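PDB 3LWU: succinylglutamate desuccinylase/aspartoacylase from Shewanella frigidimarina, which binds a zinc ion and probably acts as a hydrolase on ester bonds. Local coordinates for residues 20-25 / 44-49; 338-343 / 353-358. One frame throughout, in Å; residues are numbered along the deposited sequence.

Interaction 1: residues 20-25 / 44-49; sequences MTKAIQ and YSFMGS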
loop_
_atom_site.group_PDB
_atom_site.type_symbol
_atom_site.label_atom_id
_atom_site.label_comp_id
_atom_site.label_asym_id
_atom_site.label_seq_id
_atom_site.Cartn_x
_atom_site.Cartn_y
_atom_site.Cartn_z
HETATM N N MSE A 20 24.810 8.887 -33.573
HETATM C CA MSE A 20 26.041 9.304 -32.846
HETATM C C MSE A 20 25.748 10.477 -31.853
HETATM O O MSE A 20 26.112 11.630 -32.171
HETATM C CB MSE A 20 27.109 9.736 -33.865
ATOM N N THR A 21 25.120 10.199 -30.687
ATOM C CA THR A 21 24.865 11.255 -29.678
ATOM C C THR A 21 26.119 11.986 -29.162
ATOM O O THR A 21 27.163 11.377 -28.961
ATOM C CB THR A 21 24.130 10.759 -28.434
ATOM O OG1 THR A 21 23.914 11.867 -27.537
ATOM C CG2 THR A 21 24.959 9.709 -27.709
ATOM N N LYS A 22 25.978 13.292 -28.940
ATOM C CA LYS A 22 27.035 14.128 -28.320
ATOM C C LYS A 22 27.139 13.887 -26.818
ATOM O O LYS A 22 28.146 14.200 -26.226
ATOM C CB LYS A 22 26.764 15.637 -28.517
ATOM C CG LYS A 22 26.789 16.087 -29.931
ATOM C CD LYS A 22 26.871 17.606 -30.094
ATOM C CE LYS A 22 25.623 18.319 -29.639
ATOM N NZ LYS A 22 25.393 19.546 -30.461
ATOM N N ALA A 23 26.082 13.349 -26.220
ATOM C CA ALA A 23 26.016 13.145 -24.769
ATOM C C ALA A 23 27.027 12.103 -24.270
ATOM O O ALA A 23 27.173 11.045 -24.875
ATOM C CB ALA A 23 24.601 12.729 -24.364
ATOM N N ILE A 24 27.730 12.426 -23.190
ATOM C CA ILE A 24 28.484 11.428 -22.428
ATOM C C ILE A 24 27.541 10.888 -21.331
ATOM O O ILE A 24 26.977 11.678 -20.562
ATOM C CB ILE A 24 29.720 12.046 -21.738
ATOM C CG1 ILE A 24 30.656 12.774 -22.747
ATOM C CG2 ILE A 24 30.446 10.976 -20.932
ATOM C CD1 ILE A 24 30.732 12.152 -24.145
ATOM N N GLN A 25 27.367 9.563 -21.288
ATOM C CA GLN A 25 26.463 8.885 -20.331
ATOM C C GLN A 25 27.225 8.336 -19.126
ATOM O O GLN A 25 28.216 7.676 -19.301
ATOM C CB GLN A 25 25.725 7.733 -21.002
ATOM C CG GLN A 25 24.741 7.006 -20.059
ATOM C CD GLN A 25 23.708 6.156 -20.796
ATOM O OE1 GLN A 25 23.718 6.079 -22.015
ATOM N NE2 GLN A 25 22.785 5.550 -20.048
ATOM N N TYR A 44 23.394 12.211 -18.213
ATOM C CA TYR A 44 23.785 12.547 -19.562
ATOM C C TYR A 44 24.339 13.950 -19.495
ATOM O O TYR A 44 23.735 14.845 -18.892
ATOM C CB TYR A 44 22.564 12.533 -20.504
ATOM C CG TYR A 44 21.937 11.176 -20.652
ATOM C CD1 TYR A 44 22.493 10.225 -21.483
ATOM C CD2 TYR A 44 20.811 10.819 -19.920
ATOM C CE1 TYR A 44 21.912 8.934 -21.624
ATOM C CE2 TYR A 44 20.237 9.520 -20.039
ATOM C CZ TYR A 44 20.801 8.598 -20.901
ATOM O OH TYR A 44 20.233 7.357 -21.068
ATOM N N SER A 45 25.476 14.144 -20.129
ATOM C CA SER A 45 26.132 15.431 -20.114
ATOM C C SER A 45 26.460 15.906 -21.530
ATOM O O SER A 45 27.120 15.192 -22.273
ATOM C CB SER A 45 27.399 15.336 -19.251
ATOM O OG SER A 45 28.139 16.532 -19.375
ATOM N N PHE A 46 25.954 17.086 -21.912
ATOM C CA PHE A 46 26.376 17.739 -23.141
ATOM C C PHE A 46 27.404 18.789 -22.751
ATOM O O PHE A 46 27.076 19.790 -22.121
ATOM C CB PHE A 46 25.191 18.408 -23.866
ATOM C CG PHE A 46 24.222 17.429 -24.547
ATOM C CD1 PHE A 46 23.256 16.786 -23.836
ATOM C CD2 PHE A 46 24.292 17.192 -25.900
ATOM C CE1 PHE A 46 22.403 15.887 -24.462
ATOM C CE2 PHE A 46 23.444 16.340 -26.528
ATOM C CZ PHE A 46 22.500 15.675 -25.811
HETATM N N MSE A 47 28.653 18.556 -23.099
HETATM C CA MSE A 47 29.747 19.463 -22.718
HETATM C C MSE A 47 29.597 20.767 -23.413
HETATM O O MSE A 47 29.397 20.767 -24.601
HETATM C CB MSE A 47 31.065 18.969 -23.248
HETATM C CG MSE A 47 31.838 18.098 -22.345
HETATM SE SE MSE A 47 33.535 17.872 -23.326
HETATM C CE MSE A 47 33.488 15.935 -22.912
ATOM N N GLY A 48 29.767 21.871 -22.704
ATOM C CA GLY A 48 29.787 23.167 -23.343
ATOM C C GLY A 48 31.142 23.432 -23.992
ATOM O O GLY A 48 32.142 22.995 -23.485
ATOM N N SER A 49 31.145 24.125 -25.127
ATOM C CA SER A 49 32.371 24.499 -25.861
ATOM C C SER A 49 33.006 25.807 -25.379
ATOM O O SER A 49 34.116 26.103 -25.762
ATOM C CB SER A 49 32.084 24.598 -27.381
ATOM O OG SER A 49 30.959 25.427 -27.666
#
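Q25 and Y44 face each other as a non-hydrogen-bonded pair of an antiparallel ladder, their side chains lying side by side and pointing the same way. With CG anti to the backbone N (chi1 -179°) and the chain extended beyond it, Q25 runs alongside the tyrosine ring and brings CD to 3.4 Å from Y44 CE1, the amide plane turned 49° from the ring plane. The two polar ends do not bond to each other; each turns to the second subunit, Q25 NE2 to the carbonyl of D344 there and Y44 OH to I343 O and Y346 N there. With a phenylalanine in place of this tyrosine, I343 O and Y346 N of the second subunit would probably lose their hydroxyl partner. One pair along, the backbones of I24 and S45 join through I24 N to S45 O (3.0 Å) and S45 N to I24 O (2.9 Å). A23, small enough to sit against a ring, lays CB over one face of F46, 4.1 Å from the centroid, in a CH-pi contact. K22 crosses F46 at about a right angle, its CB 3.9 Å from F46 CD2. Backbone hydrogen bonds thus join the strands, carbon packs on F46 beside them, and polar ends find partners outside the two segments: K22 NZ on the carbonyls of L80, ending helix 68-80, and Y83, Q25 and Y44 on the second subunit.

Interaction 2: residues 338-343 / 353-358; sequences VNILRI and QAISLP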
loop_
_atom_site.group_PDB
_atom_site.type_symbol
_atom_site.label_atom_id
_atom_site.label_comp_id
_atom_site.label_asym_id
_atom_site.label_seq_id
_atom_site.Cartn_x
_atom_site.Cartn_y
_atom_site.Cartn_z
ATOM N N VAL A 338 -17.088 21.276 -8.536
ATOM C CA VAL A 338 -17.417 19.832 -8.555
ATOM C C VAL A 338 -18.905 19.610 -8.290
ATOM O O VAL A 338 -19.598 20.497 -7.761
ATOM C CB VAL A 338 -16.645 19.034 -7.489
ATOM C CG1 VAL A 338 -15.164 19.195 -7.679
ATOM C CG2 VAL A 338 -17.077 19.405 -6.095
ATOM N N ASN A 339 -19.397 18.447 -8.690
ATOM C CA ASN A 339 -20.633 17.906 -8.155
ATOM C C ASN A 339 -20.284 16.733 -7.250
ATOM O O ASN A 339 -19.441 15.922 -7.581
ATOM C CB ASN A 339 -21.569 17.489 -9.286
ATOM C CG ASN A 339 -21.892 18.656 -10.232
ATOM O OD1 ASN A 339 -22.195 19.735 -9.777
ATOM N ND2 ASN A 339 -21.833 18.428 -11.532
ATOM N N ILE A 340 -20.921 16.654 -6.097
ATOM C CA ILE A 340 -20.762 15.511 -5.213
ATOM C C ILE A 340 -21.997 14.636 -5.289
ATOM O O ILE A 340 -23.109 15.105 -5.075
ATOM C CB ILE A 340 -20.580 15.972 -3.761
ATOM C CG1 ILE A 340 -19.455 17.016 -3.667
ATOM C CG2 ILE A 340 -20.295 14.780 -2.856
ATOM C CD1 ILE A 340 -19.170 17.484 -2.221
ATOM N N LEU A 341 -21.780 13.370 -5.603
ATOM C CA LEU A 341 -22.819 12.362 -5.621
ATOM C C LEU A 341 -22.750 11.584 -4.310
ATOM O O LEU A 341 -21.690 11.072 -3.940
ATOM C CB LEU A 341 -22.612 11.413 -6.807
ATOM C CG LEU A 341 -23.514 10.155 -6.907
ATOM C CD1 LEU A 341 -24.946 10.581 -7.093
ATOM C CD2 LEU A 341 -23.064 9.189 -8.055
ATOM N N ARG A 342 -23.883 11.490 -3.634
ATOM C CA ARG A 342 -24.020 10.669 -2.437
ATOM C C ARG A 342 -25.196 9.700 -2.608
ATOM O O ARG A 342 -26.338 9.957 -2.170
ATOM C CB ARG A 342 -24.185 11.563 -1.199
ATOM C CG ARG A 342 -22.887 12.298 -0.769
ATOM C CD ARG A 342 -21.885 11.291 -0.195
ATOM N NE ARG A 342 -22.458 10.746 1.033
ATOM C CZ ARG A 342 -22.337 11.305 2.238
ATOM N NH1 ARG A 342 -21.557 12.349 2.416
ATOM N NH2 ARG A 342 -22.970 10.778 3.268
ATOM N N ILE A 343 -24.893 8.570 -3.232
ATOM C CA ILE A 343 -25.904 7.594 -3.580
ATOM C C ILE A 343 -26.468 6.868 -2.357
ATOM O O ILE A 343 -27.552 6.246 -2.417
ATOM C CB ILE A 343 -25.391 6.628 -4.650
ATOM C CG1 ILE A 343 -26.565 5.870 -5.316
ATOM C CG2 ILE A 343 -24.347 5.664 -4.074
ATOM C CD1 ILE A 343 -27.612 6.723 -5.916
ATOM N N GLN A 353 -25.058 17.412 -5.235
ATOM C CA GLN A 353 -24.835 18.778 -4.781
ATOM C C GLN A 353 -23.743 19.393 -5.646
ATOM O O GLN A 353 -22.640 18.824 -5.757
ATOM C CB GLN A 353 -24.458 18.782 -3.273
ATOM C CG GLN A 353 -24.147 20.173 -2.698
ATOM C CD GLN A 353 -23.662 20.181 -1.201
ATOM O OE1 GLN A 353 -23.032 19.237 -0.704
ATOM N NE2 GLN A 353 -23.966 21.264 -0.512
ATOM N N ALA A 354 -24.062 20.544 -6.253
ATOM C CA ALA A 354 -23.097 21.372 -6.984
ATOM C C ALA A 354 -22.318 22.170 -5.974
ATOM O O ALA A 354 -22.918 22.733 -5.085
ATOM C CB ALA A 354 -23.835 22.350 -7.973
ATOM N N ILE A 355 -21.001 22.208 -6.083
ATOM C CA ILE A 355 -20.182 23.007 -5.179
ATOM C C ILE A 355 -19.494 24.077 -6.020
ATOM O O ILE A 355 -18.834 23.726 -7.006
ATOM C CB ILE A 355 -19.057 22.176 -4.479
ATOM C CG1 ILE A 355 -19.628 21.042 -3.636
ATOM C CG2 ILE A 355 -18.191 23.099 -3.567
ATOM C CD1 ILE A 355 -20.505 21.520 -2.493
ATOM N N SER A 356 -19.627 25.359 -5.649
ATOM C CA SER A 356 -18.904 26.439 -6.329
ATOM C C SER A 356 -18.058 27.241 -5.348
ATOM O O SER A 356 -18.119 27.002 -4.151
ATOM C CB SER A 356 -19.879 27.374 -7.037
ATOM O OG SER A 356 -20.779 27.940 -6.109
ATOM N N LEU A 357 -17.264 28.184 -5.860
ATOM C CA LEU A 357 -16.384 29.021 -5.024
ATOM C C LEU A 357 -16.903 30.442 -5.006
ATOM O O LEU A 357 -17.546 30.876 -5.964
ATOM C CB LEU A 357 -14.952 29.026 -5.563
ATOM C CG LEU A 357 -14.303 27.649 -5.535
ATOM C CD1 LEU A 357 -12.856 27.680 -6.006
ATOM C CD2 LEU A 357 -14.406 27.015 -4.118
ATOM N N PRO A 358 -16.622 31.182 -3.921
ATOM C CA PRO A 358 -17.132 32.573 -3.809
ATOM C C PRO A 358 -16.333 33.660 -4.571
ATOM O O PRO A 358 -16.798 34.792 -4.658
ATOM C CB PRO A 358 -17.099 32.847 -2.295
ATOM C CG PRO A 358 -15.950 31.929 -1.791
ATOM C CD PRO A 358 -16.071 30.669 -2.650
#
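V338 and I355 lie side by side as a hydrogen-bonded pair of an antiparallel hairpin, and beta-branched side chains suit such extended backbone. V338 places CG1 anti to its carbonyl carbon (chi1 -58°), which puts CG2 between the backbone N and the carbonyl carbon, 3.8 Å from I355 CB. I340, two residues on, shares that face: its chain is extended at chi2 (-177°), and CD1 reaches diagonally to 3.9 Å from I355 CG1. The isoleucine of strand 353-356 therefore receives a methyl from each of two neighbours on the facing strand, with its own CG1 touching both. Q353, opposite I340, extends from the same face, and its OE1 makes a weak hydrogen bond to K317. A354, exposed and only a methyl long, turns with N339 to the other face.

The backbone holds this register. I355 N meets V338 O at 2.8 Å, and I340 N meets Q353 O at the same length of 2.8 Å; Q353 N returns a bond to I340 O, while V338 N to I355 O is weak at 3.4 Å. The strands run antiparallel with a marked twist, their directions 148° apart. Strand 352-356 is outermost in its four-stranded sheet within the chain, and strand 336-341 separates it from strand 319-323, where I321 touches V338 and I340. Strands 310-314 and 377-382 pack against the face that carries V338, I340 and I355, F313 on I355 and L378 on V338.

Interaction 1 closes before interaction 2 opens along the chain, and the two lie on opposite sides of its centre, their centres 52 Å apart and their nearest atoms about 39 Å apart. Each joins the strands of an antiparallel beta hairpin, but in different sheets: 24-32 with 38-46 belongs with the strands that include 56-60 and 187-194, whereas 336-341 with 352-356 belongs to the small four-stranded antiparallel sheet. Both lie away from the zinc site of H63, E66 and H192. They are connected through the assembly: residues of segment 44-49 in one chain meet residues of segment 338-343 in the second subunit, so these distant hairpins come together where subunits pair.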